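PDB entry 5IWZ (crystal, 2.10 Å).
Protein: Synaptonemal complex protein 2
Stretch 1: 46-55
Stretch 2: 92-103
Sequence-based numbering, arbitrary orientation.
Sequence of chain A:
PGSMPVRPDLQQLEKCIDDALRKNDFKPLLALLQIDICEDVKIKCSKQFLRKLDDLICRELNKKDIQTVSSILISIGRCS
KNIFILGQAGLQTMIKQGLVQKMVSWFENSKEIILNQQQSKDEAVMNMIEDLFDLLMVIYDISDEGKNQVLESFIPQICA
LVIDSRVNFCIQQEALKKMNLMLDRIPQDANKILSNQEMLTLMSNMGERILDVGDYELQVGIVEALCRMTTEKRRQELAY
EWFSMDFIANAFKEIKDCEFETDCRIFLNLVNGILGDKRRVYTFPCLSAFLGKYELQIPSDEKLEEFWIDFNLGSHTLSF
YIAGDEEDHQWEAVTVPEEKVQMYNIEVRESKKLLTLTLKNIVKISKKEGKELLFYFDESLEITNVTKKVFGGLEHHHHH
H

Stretch 1 46-55: SKQFLRKLDD
Stretch 2 92-103: QTMIKQGLVQKM

Helix 49-55 packs across helix 92-97 of the same chain, the axes approaching to 10.7 Å with an angle of 70° between their N-to-C directions (signed crossing angle -70°); 529 Å² is buried in total. In the register, Lys47 CA lies 8.5 Å from Thr93 CA, Leu50 CA lies 6.4 Å from Met94 CA, and Asp54 CA lies 6.7 Å from Lys102 CA. Stretch 1 opens with a type I turn from Ser46 to Phe49, closed by Phe49 N to Ser46 O (3.2 Å); Ser46 OG (chi1 p) caps it, accepting a weak bond from Gln48 N at 3.1 Å. In stretch 2, Gly98 (phi/psi 107/30) is the first residue after helix 92-97 to leave helical phi/psi, in a Schellman motif, and N-caps helix 99-103. Leu99 N donates to Met94 O (2.9 Å) and Gly98 N to Ile95 O (3.1 Å), while Gly98 O accepts from Lys102 N (3.1 Å). A CB at Gly98 would jam against the preceding carbonyl O.

The polar hub is the Gln97 amide (chi1 m, chi2 t, chi3 -75°). Its NE2 donates to Lys47 O at 2.7 Å with a nearly straight angle of 163°, so a carbonyl of the turn is satisfied from the other stretch. Water 1 accepts from Leu50 N at 2.9 Å and has Gln97 OE1 at 2.8 Å and Ser46 O at 3.2 Å as candidate acceptors for its protons. One end of the amide thus binds the turn before helix 49-55 directly, and the other lies beside the water that receives Leu50 N in the helix's first turn.

Leu50 (t, p) points toward stretch 2 and fills the apolar centre: CD2 lies 3.6 Å from Gln97 CB and 3.7 Å from Met94 O, CB 4.2 Å from Met94 CG, and CD1 3.8 Å from Leu99 CD1 (Leu99 also t, p). Met94 (m, t, m) brings SD to 3.9 Å from Phe49 CD2 and 4.2 Å from Leu53 CD2; the sulfur sits 5.2 Å from the Phe49 ring centroid, an oblique approach 71° off the normal.

Farther along, Asp54 (chi1 t) and Lys102 (chi1 -98°, then p, t, p) form a salt bridge, with NZ donating weakly to OD1 at 3.1 Å; Asp54 OD2 is bonded elsewhere in the structure. Near the start of stretch 1, Lys47 (t, p, t, t) has its CA-to-CB bond sideways to stretch 2, but its end comes nearer, and its NZ lies 2.9 Å from Lys96 NZ (Lys96 chi1 93°, then t, t, p). Both are donors of like charge, so this close pair is no hydrogen bond. The end of the Arg51 side chain leads away from stretch 2; NE forms a salt bridge with Asp55 OD2 at 3.2 Å through a weak hydrogen bond.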

# COMPACT_ATOMS: atom_id res chain seq x y z
N SER A 46 -7.37 -30.89 10.30
CA SER A 46 -8.55 -31.63 9.89
C SER A 46 -9.23 -30.98 8.70
O SER A 46 -8.89 -29.88 8.26
CB SER A 46 -9.53 -31.72 11.05
OG SER A 46 -10.21 -30.49 11.18
N LYS A 47 -10.22 -31.70 8.18
CA LYS A 47 -11.07 -31.22 7.10
C LYS A 47 -11.87 -29.99 7.51
O LYS A 47 -12.27 -29.19 6.66
CB LYS A 47 -12.01 -32.36 6.67
CG LYS A 47 -12.64 -32.21 5.31
CD LYS A 47 -11.67 -32.59 4.20
CE LYS A 47 -12.41 -32.80 2.88
NZ LYS A 47 -11.51 -32.50 1.72
N GLN A 48 -12.13 -29.83 8.81
CA GLN A 48 -12.88 -28.70 9.35
C GLN A 48 -12.00 -27.52 9.77
O GLN A 48 -12.51 -26.57 10.35
CB GLN A 48 -13.71 -29.15 10.56
CG GLN A 48 -14.89 -30.07 10.22
CD GLN A 48 -14.46 -31.49 9.90
OE1 GLN A 48 -13.69 -32.10 10.65
NE2 GLN A 48 -14.96 -32.03 8.79
N PHE A 49 -10.69 -27.59 9.51
CA PHE A 49 -9.79 -26.49 9.90
C PHE A 49 -10.22 -25.17 9.28
O PHE A 49 -10.29 -24.15 9.97
CB PHE A 49 -8.35 -26.84 9.52
CG PHE A 49 -7.31 -25.86 10.04
CD1 PHE A 49 -7.22 -25.58 11.39
CD2 PHE A 49 -6.41 -25.25 9.17
CE1 PHE A 49 -6.26 -24.69 11.87
CE2 PHE A 49 -5.45 -24.37 9.66
CZ PHE A 49 -5.38 -24.10 11.01
N LEU A 50 -10.52 -25.17 7.97
CA LEU A 50 -10.90 -23.93 7.30
C LEU A 50 -12.17 -23.33 7.90
O LEU A 50 -12.26 -22.11 8.10
CB LEU A 50 -11.09 -24.18 5.80
CG LEU A 50 -11.57 -22.98 4.97
CD1 LEU A 50 -10.62 -21.77 5.08
CD2 LEU A 50 -11.79 -23.35 3.48
N ARG A 51 -13.17 -24.16 8.19
CA ARG A 51 -14.40 -23.69 8.83
C ARG A 51 -14.11 -23.02 10.16
O ARG A 51 -14.71 -21.99 10.48
CB ARG A 51 -15.37 -24.86 9.05
CG ARG A 51 -16.54 -24.51 9.95
CD ARG A 51 -16.70 -25.50 11.09
NE ARG A 51 -17.60 -25.00 12.13
CZ ARG A 51 -18.86 -25.39 12.31
NH1 ARG A 51 -19.39 -26.31 11.51
NH2 ARG A 51 -19.59 -24.86 13.28
N LYS A 52 -13.21 -23.60 10.96
CA LYS A 52 -12.86 -23.00 12.25
C LYS A 52 -12.14 -21.67 12.06
O LYS A 52 -12.42 -20.70 12.78
CB LYS A 52 -12.00 -23.96 13.07
CG LYS A 52 -12.68 -25.25 13.53
CD LYS A 52 -11.62 -26.18 14.10
CE LYS A 52 -12.22 -27.48 14.57
NZ LYS A 52 -11.16 -28.34 15.17
N LEU A 53 -11.20 -21.60 11.11
CA LEU A 53 -10.57 -20.33 10.76
C LEU A 53 -11.61 -19.28 10.39
O LEU A 53 -11.57 -18.15 10.87
CB LEU A 53 -9.61 -20.53 9.59
CG LEU A 53 -8.10 -20.61 9.77
CD1 LEU A 53 -7.72 -20.99 11.20
CD2 LEU A 53 -7.50 -21.57 8.76
N ASP A 54 -12.55 -19.66 9.52
CA ASP A 54 -13.58 -18.72 9.08
C ASP A 54 -14.41 -18.24 10.26
O ASP A 54 -14.67 -17.03 10.39
CB ASP A 54 -14.47 -19.39 8.03
CG ASP A 54 -15.52 -18.46 7.47
OD1 ASP A 54 -16.69 -18.87 7.39
OD2 ASP A 54 -15.19 -17.31 7.09
N ASP A 55 -14.83 -19.17 11.12
CA ASP A 55 -15.62 -18.81 12.30
C ASP A 55 -14.85 -17.84 13.19
O ASP A 55 -15.40 -16.82 13.63
CB ASP A 55 -15.99 -20.07 13.09
CG ASP A 55 -17.05 -20.93 12.39
OD1 ASP A 55 -17.44 -20.62 11.23
OD2 ASP A 55 -17.50 -21.93 13.00
N GLN A 92 -3.44 -26.32 -0.50
CA GLN A 92 -4.19 -26.66 -1.70
C GLN A 92 -5.54 -27.26 -1.37
O GLN A 92 -6.52 -27.03 -2.08
CB GLN A 92 -3.38 -27.61 -2.58
CG GLN A 92 -2.69 -26.91 -3.74
CD GLN A 92 -3.68 -26.26 -4.70
OE1 GLN A 92 -3.51 -25.11 -5.11
NE2 GLN A 92 -4.73 -27.00 -5.06
N THR A 93 -5.62 -28.04 -0.29
CA THR A 93 -6.91 -28.54 0.17
C THR A 93 -7.83 -27.40 0.60
O THR A 93 -9.04 -27.42 0.32
CB THR A 93 -6.72 -29.53 1.31
OG1 THR A 93 -5.79 -30.53 0.91
CG2 THR A 93 -8.04 -30.18 1.67
N MET A 94 -7.29 -26.40 1.30
CA MET A 94 -8.14 -25.29 1.70
C MET A 94 -8.58 -24.47 0.49
O MET A 94 -9.72 -23.99 0.45
CB MET A 94 -7.43 -24.42 2.74
CG MET A 94 -7.36 -25.12 4.10
SD MET A 94 -6.84 -24.04 5.46
CE MET A 94 -5.13 -23.77 5.04
N ILE A 95 -7.70 -24.32 -0.50
CA ILE A 95 -8.09 -23.67 -1.74
C ILE A 95 -9.23 -24.43 -2.39
O ILE A 95 -10.23 -23.84 -2.82
CB ILE A 95 -6.89 -23.54 -2.70
CG1 ILE A 95 -5.90 -22.52 -2.19
CG2 ILE A 95 -7.35 -23.15 -4.09
CD1 ILE A 95 -4.59 -22.60 -2.92
N LYS A 96 -9.13 -25.76 -2.42
CA LYS A 96 -10.20 -26.58 -2.97
C LYS A 96 -11.46 -26.53 -2.10
O LYS A 96 -12.57 -26.76 -2.62
CB LYS A 96 -9.72 -28.02 -3.16
CG LYS A 96 -10.00 -28.97 -2.00
CD LYS A 96 -9.89 -30.45 -2.39
CE LYS A 96 -10.33 -31.37 -1.23
NZ LYS A 96 -11.74 -31.11 -0.80
N GLN A 97 -11.34 -26.22 -0.81
CA GLN A 97 -12.50 -26.06 0.06
C GLN A 97 -13.10 -24.66 -0.02
O GLN A 97 -14.14 -24.42 0.60
CB GLN A 97 -12.13 -26.39 1.51
CG GLN A 97 -11.87 -27.86 1.79
CD GLN A 97 -11.45 -28.12 3.23
OE1 GLN A 97 -10.31 -27.84 3.60
NE2 GLN A 97 -12.37 -28.64 4.04
N GLY A 98 -12.45 -23.74 -0.73
CA GLY A 98 -12.99 -22.42 -0.98
C GLY A 98 -12.32 -21.30 -0.21
O GLY A 98 -12.96 -20.29 0.10
N LEU A 99 -11.03 -21.47 0.10
CA LEU A 99 -10.34 -20.50 0.96
C LEU A 99 -10.35 -19.09 0.37
O LEU A 99 -10.53 -18.11 1.10
CB LEU A 99 -8.90 -20.95 1.21
CG LEU A 99 -7.90 -19.92 1.77
CD1 LEU A 99 -8.34 -19.39 3.14
CD2 LEU A 99 -6.51 -20.54 1.84
N VAL A 100 -10.19 -18.97 -0.95
CA VAL A 100 -10.14 -17.65 -1.56
C VAL A 100 -11.45 -16.90 -1.34
O VAL A 100 -11.45 -15.69 -1.06
CB VAL A 100 -9.79 -17.77 -3.06
CG1 VAL A 100 -9.84 -16.40 -3.73
CG2 VAL A 100 -8.41 -18.38 -3.24
N GLN A 101 -12.59 -17.60 -1.42
CA GLN A 101 -13.88 -16.95 -1.18
C GLN A 101 -14.09 -16.63 0.29
O GLN A 101 -14.72 -15.62 0.62
CB GLN A 101 -15.03 -17.82 -1.70
CG GLN A 101 -15.24 -17.74 -3.21
CD GLN A 101 -14.15 -18.46 -3.99
OE1 GLN A 101 -13.83 -19.62 -3.71
NE2 GLN A 101 -13.56 -17.78 -4.97
N LYS A 102 -13.57 -17.46 1.20
CA LYS A 102 -13.53 -17.02 2.60
C LYS A 102 -12.72 -15.73 2.75
O LYS A 102 -13.14 -14.82 3.46
CB LYS A 102 -12.96 -18.12 3.50
CG LYS A 102 -14.04 -18.95 4.20
CD LYS A 102 -14.73 -19.89 3.27
CE LYS A 102 -15.74 -20.78 4.00
NZ LYS A 102 -16.94 -20.02 4.47
N MET A 103 -11.59 -15.63 2.06
CA MET A 103 -10.80 -14.40 2.20
C MET A 103 -11.52 -13.19 1.61
O MET A 103 -11.37 -12.08 2.14
CB MET A 103 -9.43 -14.58 1.56
CG MET A 103 -8.72 -15.74 2.21
SD MET A 103 -6.97 -15.47 2.45
CE MET A 103 -6.91 -13.73 2.86
O HOH W 1 -9.85 -27.51 6.39